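Local coordinates for protein agglutinin (Rhizoctonia solani, PDB 4G9M) that probably binds carbohydrates as a ricin-type beta-trefoil lectin and assembles into a domain-swapped dimer, at residues T9-N14 / G18-L23; W47-T52 / V58-V63; G98-A103 / L108-L113; T122-Y127 / Q135-I140. All coordinates share one frame; numbering follows the deposited sequence.

Interaction 1. Residues T9-N14 / G18-L23; sequences TYTLKN and GTVLDL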
# COMPACT_ATOMS: atom_id res chain seq x y z
N THR B 9 -7.20 -6.35 13.76
CA THR B 9 -6.06 -6.39 14.66
C THR B 9 -4.95 -7.21 14.04
O THR B 9 -5.20 -8.30 13.52
CB THR B 9 -6.46 -7.02 16.00
OG1 THR B 9 -7.51 -6.24 16.59
CG2 THR B 9 -5.26 -7.09 16.95
N TYR B 10 -3.71 -6.69 14.11
CA TYR B 10 -2.57 -7.35 13.49
C TYR B 10 -1.39 -7.56 14.44
O TYR B 10 -1.16 -6.77 15.36
CB TYR B 10 -2.09 -6.54 12.29
CG TYR B 10 -3.03 -6.55 11.10
CD1 TYR B 10 -4.11 -5.68 11.03
CD2 TYR B 10 -2.82 -7.43 10.05
CE1 TYR B 10 -4.97 -5.70 9.93
CE2 TYR B 10 -3.66 -7.45 8.96
CZ TYR B 10 -4.73 -6.59 8.90
OH TYR B 10 -5.53 -6.64 7.79
N THR B 11 -0.64 -8.64 14.20
CA THR B 11 0.75 -8.72 14.64
C THR B 11 1.59 -8.21 13.47
O THR B 11 1.35 -8.59 12.32
CB THR B 11 1.17 -10.16 14.98
OG1 THR B 11 0.45 -10.61 16.14
CG2 THR B 11 2.67 -10.25 15.27
N LEU B 12 2.53 -7.31 13.74
CA LEU B 12 3.35 -6.73 12.68
C LEU B 12 4.78 -7.22 12.81
O LEU B 12 5.53 -6.79 13.69
CB LEU B 12 3.27 -5.20 12.74
CG LEU B 12 1.84 -4.64 12.67
CD1 LEU B 12 1.83 -3.12 12.72
CD2 LEU B 12 1.11 -5.14 11.42
N LYS B 13 5.16 -8.15 11.93
CA LYS B 13 6.43 -8.84 12.04
C LYS B 13 7.47 -8.26 11.09
O LYS B 13 7.26 -8.22 9.87
CB LYS B 13 6.25 -10.35 11.75
CG LYS B 13 7.55 -11.14 11.83
CD LYS B 13 7.31 -12.62 11.57
CE LYS B 13 6.74 -12.86 10.18
NZ LYS B 13 7.77 -12.62 9.12
N ASN B 14 8.60 -7.82 11.63
CA ASN B 14 9.61 -7.21 10.77
C ASN B 14 10.17 -8.24 9.79
O ASN B 14 10.54 -9.35 10.17
CB ASN B 14 10.73 -6.60 11.61
CG ASN B 14 11.65 -5.74 10.79
OD1 ASN B 14 12.67 -6.20 10.28
ND2 ASN B 14 11.28 -4.47 10.64
N GLY B 18 12.29 -10.86 12.01
CA GLY B 18 11.30 -11.81 12.51
C GLY B 18 10.76 -11.41 13.88
O GLY B 18 9.91 -12.10 14.45
N THR B 19 11.25 -10.29 14.41
CA THR B 19 10.71 -9.74 15.65
C THR B 19 9.53 -8.83 15.33
O THR B 19 9.32 -8.46 14.16
CB THR B 19 11.79 -9.01 16.49
OG1 THR B 19 12.32 -7.89 15.77
CG2 THR B 19 12.93 -9.97 16.80
N VAL B 20 8.73 -8.53 16.34
CA VAL B 20 7.46 -7.84 16.09
C VAL B 20 7.38 -6.46 16.74
O VAL B 20 8.10 -6.16 17.70
CB VAL B 20 6.24 -8.70 16.52
CG1 VAL B 20 6.31 -10.07 15.86
CG2 VAL B 20 6.17 -8.82 18.05
N LEU B 21 6.49 -5.62 16.21
CA LEU B 21 6.26 -4.28 16.74
C LEU B 21 5.63 -4.38 18.14
O LEU B 21 4.60 -5.06 18.34
CB LEU B 21 5.35 -3.50 15.78
CG LEU B 21 5.36 -1.98 15.95
CD1 LEU B 21 6.70 -1.38 15.51
CD2 LEU B 21 4.18 -1.42 15.13
N ASP B 22 6.26 -3.70 19.10
CA ASP B 22 6.01 -3.91 20.52
C ASP B 22 5.97 -2.56 21.23
O ASP B 22 6.89 -1.77 21.10
CB ASP B 22 7.15 -4.79 21.08
CG ASP B 22 7.01 -5.09 22.57
OD1 ASP B 22 7.17 -4.17 23.40
OD2 ASP B 22 6.81 -6.28 22.92
N LEU B 23 4.90 -2.30 21.98
CA LEU B 23 4.84 -1.10 22.80
C LEU B 23 5.38 -1.42 24.19
O LEU B 23 4.89 -2.32 24.86
CB LEU B 23 3.40 -0.58 22.89
CG LEU B 23 3.19 0.67 23.74
CD1 LEU B 23 3.92 1.87 23.16
CD2 LEU B 23 1.71 0.98 23.85
O HOH W 1 3.21 -6.64 16.49

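Interaction 2. Residues W47-T52 / V58-V63; sequences WRLKWT and VTLQNV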
# COMPACT_ATOMS: atom_id res chain seq x y z
N TRP B 47 -1.98 -4.65 17.19
CA TRP B 47 -2.24 -3.31 16.69
C TRP B 47 -3.50 -3.23 15.83
O TRP B 47 -3.70 -4.04 14.91
CB TRP B 47 -1.05 -2.82 15.87
CG TRP B 47 0.24 -2.88 16.63
CD1 TRP B 47 1.10 -3.94 16.71
CD2 TRP B 47 0.79 -1.84 17.42
NE1 TRP B 47 2.17 -3.61 17.51
CE2 TRP B 47 2.01 -2.32 17.95
CE3 TRP B 47 0.39 -0.53 17.72
CZ2 TRP B 47 2.82 -1.55 18.77
CZ3 TRP B 47 1.20 0.23 18.54
CH2 TRP B 47 2.40 -0.28 19.05
N ARG B 48 -4.36 -2.25 16.13
CA ARG B 48 -5.59 -2.07 15.38
C ARG B 48 -5.37 -1.16 14.17
O ARG B 48 -4.95 -0.01 14.31
CB ARG B 48 -6.70 -1.52 16.27
CG ARG B 48 -6.96 -2.37 17.50
CD ARG B 48 -8.37 -2.18 17.99
NE ARG B 48 -8.69 -3.15 19.03
CZ ARG B 48 -8.51 -2.91 20.32
NH1 ARG B 48 -8.03 -1.73 20.70
NH2 ARG B 48 -8.82 -3.83 21.22
N LEU B 49 -5.66 -1.70 12.99
CA LEU B 49 -5.54 -0.95 11.75
C LEU B 49 -6.92 -0.39 11.41
O LEU B 49 -7.88 -1.14 11.31
CB LEU B 49 -5.04 -1.88 10.62
CG LEU B 49 -5.00 -1.29 9.21
CD1 LEU B 49 -3.87 -0.26 9.12
CD2 LEU B 49 -4.79 -2.39 8.17
N LYS B 50 -7.01 0.92 11.24
CA LYS B 50 -8.29 1.56 10.95
C LYS B 50 -8.09 2.73 10.00
O LYS B 50 -7.19 3.54 10.20
CB LYS B 50 -8.93 2.06 12.24
CG LYS B 50 -10.38 2.47 12.10
CD LYS B 50 -10.93 2.99 13.41
CE LYS B 50 -12.38 3.44 13.22
NZ LYS B 50 -12.89 4.12 14.44
N TRP B 51 -8.94 2.83 8.98
CA TRP B 51 -8.90 3.96 8.05
C TRP B 51 -9.51 5.20 8.69
O TRP B 51 -10.53 5.11 9.37
CB TRP B 51 -9.55 3.59 6.70
CG TRP B 51 -8.55 2.94 5.79
CD1 TRP B 51 -7.81 3.55 4.81
CD2 TRP B 51 -8.11 1.58 5.83
NE1 TRP B 51 -6.96 2.64 4.22
CE2 TRP B 51 -7.12 1.43 4.84
CE3 TRP B 51 -8.45 0.47 6.62
CZ2 TRP B 51 -6.48 0.22 4.61
CZ3 TRP B 51 -7.82 -0.74 6.38
CH2 TRP B 51 -6.84 -0.85 5.38
N THR B 52 -8.90 6.37 8.49
CA THR B 52 -9.32 7.57 9.22
C THR B 52 -10.49 8.29 8.55
O THR B 52 -11.20 9.06 9.19
CB THR B 52 -8.19 8.58 9.34
OG1 THR B 52 -7.88 9.07 8.03
CG2 THR B 52 -6.95 7.94 9.92
N VAL B 58 -4.45 5.66 7.39
CA VAL B 58 -4.81 4.81 8.51
C VAL B 58 -4.12 5.25 9.79
O VAL B 58 -3.22 6.11 9.76
CB VAL B 58 -4.41 3.32 8.28
CG1 VAL B 58 -5.04 2.80 7.01
CG2 VAL B 58 -2.88 3.17 8.22
N THR B 59 -4.55 4.67 10.90
CA THR B 59 -3.78 4.74 12.14
C THR B 59 -3.58 3.33 12.65
O THR B 59 -4.30 2.40 12.25
CB THR B 59 -4.48 5.56 13.22
OG1 THR B 59 -5.78 5.01 13.47
CG2 THR B 59 -4.63 7.02 12.80
N LEU B 60 -2.59 3.17 13.54
CA LEU B 60 -2.37 1.90 14.22
C LEU B 60 -2.50 2.16 15.71
O LEU B 60 -1.80 3.01 16.25
CB LEU B 60 -0.97 1.36 13.90
CG LEU B 60 -0.77 0.82 12.48
CD1 LEU B 60 0.69 0.41 12.30
CD2 LEU B 60 -1.71 -0.37 12.23
N GLN B 61 -3.42 1.44 16.35
CA GLN B 61 -3.67 1.63 17.78
C GLN B 61 -3.29 0.40 18.59
O GLN B 61 -3.68 -0.72 18.26
CB GLN B 61 -5.14 1.98 18.01
CG GLN B 61 -5.49 2.25 19.45
CD GLN B 61 -6.97 2.49 19.65
OE1 GLN B 61 -7.80 1.98 18.89
NE2 GLN B 61 -7.32 3.28 20.66
N ASN B 62 -2.52 0.59 19.66
CA ASN B 62 -2.12 -0.55 20.49
C ASN B 62 -3.30 -1.15 21.25
O ASN B 62 -4.09 -0.43 21.86
CB ASN B 62 -1.00 -0.16 21.46
CG ASN B 62 -0.36 -1.37 22.11
OD1 ASN B 62 -0.67 -1.72 23.26
ND2 ASN B 62 0.55 -2.02 21.39
N VAL B 63 -3.42 -2.48 21.21
CA VAL B 63 -4.55 -3.14 21.86
C VAL B 63 -4.49 -2.97 23.38
O VAL B 63 -5.51 -2.74 24.04
CB VAL B 63 -4.64 -4.63 21.46
CG1 VAL B 63 -5.54 -5.39 22.41
CG2 VAL B 63 -5.14 -4.77 20.03
O HOH W 2 -6.07 2.53 14.64
O HOH W 3 -8.12 5.67 12.55

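Interaction 3. Residues G98-A103 / L108-L113; sequences GFAIEA and LFVLDL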
# COMPACT_ATOMS: atom_id res chain seq x y z
N GLY B 98 6.10 -8.12 2.40
CA GLY B 98 5.28 -7.38 3.34
C GLY B 98 4.87 -6.00 2.86
O GLY B 98 4.65 -5.76 1.67
N PHE B 99 4.76 -5.07 3.81
CA PHE B 99 4.33 -3.72 3.53
C PHE B 99 5.25 -2.70 4.20
O PHE B 99 5.72 -2.91 5.32
CB PHE B 99 2.90 -3.50 4.06
CG PHE B 99 1.84 -4.33 3.36
CD1 PHE B 99 1.56 -5.63 3.77
CD2 PHE B 99 1.13 -3.80 2.29
CE1 PHE B 99 0.59 -6.39 3.12
CE2 PHE B 99 0.16 -4.56 1.63
CZ PHE B 99 -0.11 -5.85 2.05
N ALA B 100 5.48 -1.58 3.52
CA ALA B 100 6.09 -0.42 4.17
C ALA B 100 5.01 0.35 4.91
O ALA B 100 3.85 0.40 4.48
CB ALA B 100 6.75 0.48 3.14
N ILE B 101 5.38 0.93 6.05
CA ILE B 101 4.45 1.75 6.82
C ILE B 101 4.95 3.18 6.80
O ILE B 101 5.87 3.54 7.54
CB ILE B 101 4.30 1.24 8.26
CG1 ILE B 101 3.80 -0.21 8.24
CG2 ILE B 101 3.34 2.13 9.04
CD1 ILE B 101 3.89 -0.87 9.60
N GLU B 102 4.35 3.97 5.92
CA GLU B 102 4.84 5.32 5.59
C GLU B 102 4.11 6.37 6.40
O GLU B 102 2.91 6.26 6.62
CB GLU B 102 4.50 5.62 4.12
CG GLU B 102 5.63 5.71 3.15
CD GLU B 102 5.16 6.05 1.75
OE1 GLU B 102 4.04 6.60 1.60
OE2 GLU B 102 5.89 5.77 0.79
N ALA B 103 4.82 7.41 6.84
CA ALA B 103 4.12 8.55 7.44
C ALA B 103 3.36 9.30 6.35
O ALA B 103 3.97 9.81 5.40
CB ALA B 103 5.13 9.48 8.14
N LEU B 108 8.49 10.52 2.83
CA LEU B 108 9.85 10.01 2.65
C LEU B 108 10.22 9.11 3.83
O LEU B 108 11.20 8.38 3.75
CB LEU B 108 10.88 11.15 2.56
CG LEU B 108 10.97 11.97 1.28
CD1 LEU B 108 12.06 13.02 1.43
CD2 LEU B 108 11.24 11.10 0.06
N PHE B 109 9.42 9.16 4.90
CA PHE B 109 9.74 8.44 6.13
C PHE B 109 8.86 7.23 6.37
O PHE B 109 7.64 7.30 6.24
CB PHE B 109 9.70 9.37 7.33
CG PHE B 109 10.75 10.45 7.27
CD1 PHE B 109 12.04 10.20 7.70
CD2 PHE B 109 10.45 11.68 6.72
CE1 PHE B 109 13.02 11.19 7.61
CE2 PHE B 109 11.42 12.67 6.62
CZ PHE B 109 12.71 12.42 7.06
N VAL B 110 9.51 6.13 6.76
CA VAL B 110 8.82 4.89 7.12
C VAL B 110 9.24 4.39 8.50
O VAL B 110 10.29 4.77 9.01
CB VAL B 110 9.07 3.76 6.09
CG1 VAL B 110 8.38 4.08 4.75
CG2 VAL B 110 10.55 3.49 5.92
N LEU B 111 8.42 3.51 9.09
CA LEU B 111 8.77 2.83 10.33
C LEU B 111 9.92 1.88 10.07
O LEU B 111 9.87 1.05 9.16
CB LEU B 111 7.57 2.05 10.89
CG LEU B 111 6.72 2.77 11.95
CD1 LEU B 111 6.25 4.10 11.45
CD2 LEU B 111 5.54 1.90 12.37
N ASP B 112 10.95 1.99 10.90
CA ASP B 112 12.22 1.32 10.65
C ASP B 112 12.69 0.62 11.92
O ASP B 112 12.82 1.24 12.96
CB ASP B 112 13.23 2.40 10.21
CG ASP B 112 14.63 1.86 9.96
OD1 ASP B 112 15.20 1.17 10.83
OD2 ASP B 112 15.19 2.18 8.89
N LEU B 113 12.94 -0.69 11.85
CA LEU B 113 13.57 -1.37 12.97
C LEU B 113 15.07 -1.11 12.89
O LEU B 113 15.77 -1.65 12.03
CB LEU B 113 13.24 -2.87 12.97
CG LEU B 113 13.73 -3.68 14.19
CD1 LEU B 113 13.24 -3.07 15.50
CD2 LEU B 113 13.25 -5.11 14.07
O HOH W 4 8.10 0.50 7.07

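Interaction 4. Residues T122-Y127 / Q135-I140; sequences TPVIYY and QKWKFI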
# COMPACT_ATOMS: atom_id res chain seq x y z
N THR B 122 15.18 -3.30 20.52
CA THR B 122 15.74 -2.51 19.43
C THR B 122 14.73 -1.44 19.05
O THR B 122 13.58 -1.74 18.78
CB THR B 122 16.04 -3.36 18.20
OG1 THR B 122 17.07 -4.31 18.50
CG2 THR B 122 16.51 -2.47 17.04
N PRO B 123 15.17 -0.17 19.01
CA PRO B 123 14.23 0.92 18.73
C PRO B 123 13.63 0.85 17.34
O PRO B 123 14.28 0.37 16.41
CB PRO B 123 15.11 2.18 18.86
CG PRO B 123 16.25 1.74 19.73
CD PRO B 123 16.51 0.32 19.35
N VAL B 124 12.37 1.27 17.23
CA VAL B 124 11.75 1.52 15.94
C VAL B 124 11.78 3.03 15.77
O VAL B 124 11.46 3.77 16.71
CB VAL B 124 10.32 0.99 15.92
CG1 VAL B 124 9.62 1.42 14.64
CG2 VAL B 124 10.35 -0.51 16.03
N ILE B 125 12.20 3.48 14.59
CA ILE B 125 12.45 4.90 14.38
C ILE B 125 11.81 5.31 13.05
O ILE B 125 11.53 4.45 12.22
CB ILE B 125 13.96 5.20 14.31
CG1 ILE B 125 14.66 4.30 13.28
CG2 ILE B 125 14.62 5.02 15.69
CD1 ILE B 125 16.12 4.69 12.99
N TYR B 126 11.58 6.61 12.86
CA TYR B 126 11.26 7.12 11.52
C TYR B 126 12.56 7.20 10.76
O TYR B 126 13.58 7.62 11.32
CB TYR B 126 10.57 8.50 11.58
CG TYR B 126 9.19 8.37 12.17
CD1 TYR B 126 8.13 7.93 11.40
CD2 TYR B 126 8.97 8.61 13.52
CE1 TYR B 126 6.86 7.75 11.97
CE2 TYR B 126 7.69 8.44 14.08
CZ TYR B 126 6.66 8.01 13.31
OH TYR B 126 5.40 7.81 13.87
N TYR B 127 12.55 6.79 9.50
CA TYR B 127 13.81 6.83 8.73
C TYR B 127 13.49 6.87 7.25
O TYR B 127 12.49 6.32 6.81
CB TYR B 127 14.63 5.58 9.03
CG TYR B 127 16.15 5.67 8.90
CD1 TYR B 127 16.92 6.53 9.69
CD2 TYR B 127 16.83 4.80 8.05
CE1 TYR B 127 18.31 6.56 9.60
CE2 TYR B 127 18.22 4.81 7.97
CZ TYR B 127 18.96 5.70 8.73
OH TYR B 127 20.33 5.68 8.65
N GLN B 135 12.69 -2.21 6.97
CA GLN B 135 11.65 -1.19 6.79
C GLN B 135 10.40 -1.80 6.15
O GLN B 135 9.59 -1.09 5.54
CB GLN B 135 12.16 -0.04 5.92
CG GLN B 135 13.54 0.47 6.30
CD GLN B 135 13.96 1.64 5.45
OE1 GLN B 135 13.92 1.58 4.22
NE2 GLN B 135 14.35 2.74 6.10
N LYS B 136 10.26 -3.12 6.26
CA LYS B 136 9.10 -3.83 5.71
C LYS B 136 8.54 -4.70 6.80
O LYS B 136 9.30 -5.27 7.59
CB LYS B 136 9.49 -4.68 4.51
CG LYS B 136 9.98 -3.87 3.31
CD LYS B 136 10.71 -4.75 2.32
CE LYS B 136 11.55 -3.89 1.38
NZ LYS B 136 12.55 -4.72 0.65
N TRP B 137 7.21 -4.82 6.82
CA TRP B 137 6.53 -5.51 7.91
C TRP B 137 5.50 -6.48 7.35
O TRP B 137 4.76 -6.16 6.43
CB TRP B 137 5.83 -4.49 8.82
CG TRP B 137 6.81 -3.46 9.41
CD1 TRP B 137 7.25 -2.31 8.80
CD2 TRP B 137 7.46 -3.52 10.68
NE1 TRP B 137 8.14 -1.65 9.63
CE2 TRP B 137 8.28 -2.37 10.79
CE3 TRP B 137 7.43 -4.43 11.75
CZ2 TRP B 137 9.06 -2.12 11.91
CZ3 TRP B 137 8.20 -4.18 12.86
CH2 TRP B 137 9.00 -3.02 12.94
N LYS B 138 5.48 -7.69 7.92
CA LYS B 138 4.45 -8.66 7.60
C LYS B 138 3.21 -8.34 8.42
O LYS B 138 3.27 -8.26 9.64
CB LYS B 138 4.90 -10.09 7.90
CG LYS B 138 6.22 -10.49 7.26
CD LYS B 138 6.13 -10.48 5.75
CE LYS B 138 4.93 -11.28 5.28
NZ LYS B 138 4.29 -10.64 4.11
N PHE B 139 2.08 -8.16 7.73
CA PHE B 139 0.82 -7.89 8.40
C PHE B 139 0.10 -9.20 8.69
O PHE B 139 -0.53 -9.78 7.81
CB PHE B 139 -0.05 -6.96 7.55
CG PHE B 139 0.26 -5.50 7.78
CD1 PHE B 139 1.50 -4.98 7.47
CD2 PHE B 139 -0.71 -4.65 8.30
CE1 PHE B 139 1.79 -3.65 7.69
CE2 PHE B 139 -0.43 -3.30 8.50
CZ PHE B 139 0.82 -2.80 8.19
N ILE B 140 0.21 -9.66 9.93
CA ILE B 140 -0.46 -10.91 10.33
C ILE B 140 -1.81 -10.64 10.97
O ILE B 140 -1.89 -10.24 12.13
CB ILE B 140 0.42 -11.74 11.29
CG1 ILE B 140 1.82 -11.96 10.68
CG2 ILE B 140 -0.24 -13.07 11.60
CD1 ILE B 140 2.82 -12.49 11.67

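Interaction 1. Residues T9-N14 / G18-L23
The Asn14 amide is the flat side-chain group of the contact between residues 9-14 and 18-23: its stem carbon CB rests 3.5 Å from Thr19 O, while its ND2 is held by Asn134 O, tying this part of the beta-trefoil to the chain just ahead of strand 137-141. Among the backbone groups, the Asn14 carbonyl receives Gly18 N (N to O 3.0 Å) from 27° outside its own plane, whereas the Thr19 carbonyl meets Asn14 N almost head-on, at a C=O...N angle of 173° and an N to O distance of 2.7 Å. A third, also nearly linear, bond runs from Leu21 N to Leu12 O at 2.9 Å. Together they close the short loop between strands 8-14 and 20-23. The strands run at 118° and the backbones bridge at one pair, Lys13 with Val20, consistent with a splayed, short contact.

Side chains add apolar contacts beside the bridge. Leu12 and Leu21 lie side by side and point the same way, with Leu12 CD1 3.8 Å from Leu21 CD2. Thr11 and Val20 cross obliquely: Thr11 CG2, trans to its own backbone N, rests 3.7 Å from Val20 CG1, and the rotation that puts it there leaves OG1 turned to Glu142. The aliphatic part of Lys13 runs over the loop, its CG against Gly18 O.

Where the backbones have parted, one water replaces a direct bond: it accepts from Leu12 N at 2.9 Å and donates to Leu21 O at 2.8 Å, an oxygen that Trp47 NE1 also grips.

Interaction 2. Residues W47-T52 / V58-V63
Arg48 O takes two hydrogen bonds, from Gln61 N at 2.9 Å and from a water at 2.8 Å, and a CA-H...O contact from Leu60, whose CA lies 3.2 Å away. The same water reaches Thr59 OG1, which also meets a second water bound to Lys50 O, so two waters bridge the strands through Thr59 OG1. In the return direction Arg48 N gives a nearly straight bond to Gln61 O at 2.7 Å. A second reciprocal pair links Lys50 and Thr59.

On the face carrying Trp47, Leu49 and Trp51, two indoles meet quite different partners. Val58 CG1 stands 3.3 Å from the centroid of the Trp51 five-membered ring and only 11° off its normal, a tight CH-pi contact. It gets there because CG1 is trans to the carbonyl carbon of Val58; the other branch, CG2, turns to Leu49 CD1 at 3.7 Å. Trp51 NE1 also makes a weak hydrogen bond to Ala94 O of the second subunit. Over one face of Trp47 lies the Asn62 amide, ND2 3.5 Å from Trp47 CH2 and displaced toward the ring margin. The amide and ring planes are 76° apart; ND2 is bonded to Asn44 O and OD1 accepts from Ser65 N, so both ends of the amide are held.

On the other face Val63 CG2 lies over one side of the Arg48 guanidinium, 3.8 Å above its centre. The paired backbone bonds and strand directions 155° apart are those of an antiparallel beta hairpin, here one of the beta-trefoil.

Interaction 3. Residues G98-A103 / L108-L113
Glu102 and Val110 form the single non-hydrogen-bonded pair of this antiparallel contact in the beta-trefoil, and their side chains meet at a slant on one face. Glu102 CG comes within 3.6 Å of Val110 CG1, so the methylene part of the acid does the touching. Its chi1 of -112° lies away from a staggered value, and in this setting CG rests on the valine methyl. Ala100 CB approaches the same methyl, Val110 CG1, at 4.3 Å.

The neighbouring pair is also inclined one to the other: Ile101 CG2, trans to its backbone N, lies 4.0 Å from Leu111 CD2. Ile101 packs in addition on Leu90, Ile92, Trp137 and Phe139. This apolar pair therefore joins the 99-103 strand to the protein interior.

Two nearly linear backbone bonds flank the bridge, Leu111 N to Ile101 O at 3.0 Å and Ala103 N to Phe109 O at 2.9 Å. Ile101 O is approached as well by the CA-H of Val110. The strand directions differ by 128°, consistent with pairing being limited to one bridge. Next to the bridge, a water accepts from Ile101 N at 2.9 Å and donates to Leu111 O at 2.8 Å, and Trp137 NE1 is a further donor to that same oxygen.

Interaction 4. Residues T122-Y127 / Q135-I140
The Gln-Lys-Trp sequence at 135-137 matches the QxW motif of ricin-type beta-trefoil lectins, and it is the glutamine and tryptophan that meet strand 122-128. The backbones stay well apart, with the nearest CA atoms, those of Tyr127 and Gln135, separated by 8.5 Å; the contact is made by side chains alone.

Gln135 NE2 comes up to the edge of the Tyr127 ring, in its plane, 3.8 Å from CD2. The amide and ring planes stand 74° apart, so the two groups are not stacked. CG of Tyr127 is trans to the backbone N (chi1 -153°), and this rotation places the CD2 edge of the ring by Gln135 NE2. The amide's setting is dictated by other bonds: NE2 donates to Asp112 OD2 and Asn128 O, and OE1 accepts from Asn130 N. These bonds account for both ends of a buried amide.

Farther along, Val124 CG2 touches Trp137 CH2 at 4.2 Å, while the indole NE1 is held by Leu111 O. The Gln and Trp of this QxW sequence, both turned into the fold, are consistent with the motif of ricin-type beta-trefoil domains.

Overall arrangement
Along the chain the four contacts come in series, from interaction 1 to interaction 4. The antiparallel sheet ordered 58-62, 47-51, 8-14, 137-141 joins interactions 1, 2 and 4; Tyr10 N bonds to Trp47 O, and Lys13 O to Lys138 N. Interactions 3 and 4 have centres about 6 Å apart and are linked through the neighbouring strands 109-113 and 122-128, one from each, while the centres of interactions 2 and 3 lie about 15 Å apart without touching. Interactions 1 and 3 have similar water-bridged, splayed geometry, consistent with the internal pseudo-symmetry of a beta-trefoil. Phe139 and Ile140 pair with a strand of the second subunit, extending the sheet across the dimer.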